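Local structure of ribulose bisphosphate carboxylase (Pyrococcus horikoshii, 2CWX) at residues L273-H278 / I305-I310. The protein probably catalyses the magnesium-dependent carboxylation of ribulose 1,5-bisphosphate to two molecules of 3-phosphoglycerate in an archaeal AMP degradation pathway. Sequence-based numbering, arbitrary orientation.
Sequences LAIHAH and IGVDQI
Ala277 and Gln309 join through the backbone, Ala277 N giving a nearly straight hydrogen bond of 2.9 Å to Gln309 O. Two residues earlier, Ile275 O accepts twice in its carbonyl plane, from Asp308 N at 2.9 Å and from Gln309 N at a longer 3.3 Å. The side chain of Asp308 also bonds to the backbone: CG lies anti to the carbonyl carbon (chi1 -60°), which puts OD2 2.8 Å from Ile275 N, whose N-H meets it on the anti side and somewhat out of the carboxylate plane, while OD1 receives Phe138 N and Gly139 N. The contact illustrates the parallel pairing of successive strands in a TIM barrel, here 274-278 and 309-311; helix 295-305, which leads into the second strand, ends in a Schellman motif with Gly306 at C-prime. Among side chains, the polar link is His276 ND1 to Gln309 OE1, 3.1 Å, the oxygen lying in the ring plane and receiving the N-H on a lone pair, with ring and amide planes 74° apart. His276 also touches His311, predicted to bind substrate, and Lys186, predicted to carry the magnesium-binding carbamate; a leucine in its place would probably leave Gln309 OE1 without this donor and the amide dependent on a weak bond from NE2 to Tyr248 OH. Apolar contacts gather round Ala277, on the face opposite His276 and Gln309: Val307 CG1 reaches Ala277 CB at 3.7 Å and Ile275 CG2 at 4.1 Å, and Ile310 CG1 also touches Ala277 CB.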
# COMPACT_ATOMS: atom_id res chain seq x y z
N LEU A 273 -18.18 -16.88 0.15
CA LEU A 273 -17.97 -18.32 0.08
C LEU A 273 -18.74 -19.01 1.23
O LEU A 273 -18.71 -18.53 2.38
CB LEU A 273 -16.50 -18.61 0.25
CG LEU A 273 -15.55 -18.14 -0.82
CD1 LEU A 273 -14.10 -18.29 -0.29
CD2 LEU A 273 -15.76 -18.93 -2.13
N ALA A 274 -19.44 -20.10 0.92
CA ALA A 274 -20.01 -20.98 1.94
C ALA A 274 -18.93 -21.90 2.52
O ALA A 274 -17.96 -22.20 1.83
CB ALA A 274 -21.14 -21.85 1.35
N ILE A 275 -19.12 -22.31 3.78
CA ILE A 275 -18.16 -23.18 4.48
C ILE A 275 -18.78 -24.54 4.72
O ILE A 275 -19.85 -24.64 5.32
CB ILE A 275 -17.71 -22.62 5.84
CG1 ILE A 275 -17.01 -21.30 5.67
CG2 ILE A 275 -16.79 -23.64 6.57
CD1 ILE A 275 -16.76 -20.58 6.95
N HIS A 276 -18.08 -25.56 4.27
CA HIS A 276 -18.40 -26.92 4.60
C HIS A 276 -17.40 -27.34 5.65
O HIS A 276 -16.18 -27.29 5.42
CB HIS A 276 -18.28 -27.82 3.36
CG HIS A 276 -18.35 -29.27 3.69
ND1 HIS A 276 -19.49 -30.02 3.50
CD2 HIS A 276 -17.46 -30.10 4.28
CE1 HIS A 276 -19.27 -31.25 3.91
NE2 HIS A 276 -18.05 -31.32 4.41
N ALA A 277 -17.89 -27.71 6.82
CA ALA A 277 -17.04 -28.09 7.92
C ALA A 277 -16.95 -29.62 7.97
O ALA A 277 -17.96 -30.32 8.10
CB ALA A 277 -17.58 -27.56 9.20
N HIS A 278 -15.73 -30.12 7.82
CA HIS A 278 -15.40 -31.49 8.10
C HIS A 278 -14.98 -31.59 9.56
O HIS A 278 -14.29 -30.73 10.08
CB HIS A 278 -14.20 -31.92 7.27
CG HIS A 278 -14.12 -33.40 7.06
ND1 HIS A 278 -13.79 -34.27 8.08
CD2 HIS A 278 -14.27 -34.16 5.94
CE1 HIS A 278 -13.79 -35.51 7.60
NE2 HIS A 278 -14.07 -35.47 6.31
N ILE A 305 -20.59 -19.51 14.86
CA ILE A 305 -19.56 -18.86 14.05
C ILE A 305 -20.05 -18.76 12.64
O ILE A 305 -20.02 -17.69 12.00
CB ILE A 305 -18.22 -19.59 14.13
CG1 ILE A 305 -17.67 -19.53 15.53
CG2 ILE A 305 -17.16 -18.96 13.19
CD1 ILE A 305 -16.48 -20.47 15.79
N GLY A 306 -20.53 -19.89 12.14
CA GLY A 306 -21.32 -19.91 10.93
C GLY A 306 -20.74 -20.79 9.83
O GLY A 306 -20.52 -20.30 8.75
N VAL A 307 -20.50 -22.06 10.12
CA VAL A 307 -20.40 -23.06 9.04
C VAL A 307 -21.80 -23.26 8.39
O VAL A 307 -22.78 -23.11 9.04
CB VAL A 307 -19.81 -24.39 9.51
CG1 VAL A 307 -18.45 -24.15 10.24
CG2 VAL A 307 -20.73 -25.12 10.42
N ASP A 308 -21.83 -23.56 7.11
CA ASP A 308 -23.06 -23.71 6.35
C ASP A 308 -23.54 -25.15 6.25
O ASP A 308 -24.73 -25.38 6.09
CB ASP A 308 -22.91 -23.09 4.96
CG ASP A 308 -22.59 -21.63 5.01
OD1 ASP A 308 -23.54 -20.82 5.15
OD2 ASP A 308 -21.41 -21.17 4.92
N GLN A 309 -22.61 -26.10 6.31
CA GLN A 309 -22.92 -27.54 6.32
C GLN A 309 -21.91 -28.16 7.27
O GLN A 309 -20.77 -27.71 7.32
CB GLN A 309 -22.75 -28.22 4.94
CG GLN A 309 -22.85 -27.33 3.83
CD GLN A 309 -22.83 -27.95 2.47
OE1 GLN A 309 -21.96 -28.77 2.13
NE2 GLN A 309 -23.69 -27.43 1.61
N ILE A 310 -22.30 -29.19 7.98
CA ILE A 310 -21.39 -29.93 8.83
C ILE A 310 -21.73 -31.41 8.86
O ILE A 310 -22.89 -31.76 8.88
CB ILE A 310 -21.38 -29.34 10.26
CG1 ILE A 310 -20.25 -29.93 11.09
CG2 ILE A 310 -22.69 -29.55 10.97
CD1 ILE A 310 -19.98 -29.14 12.40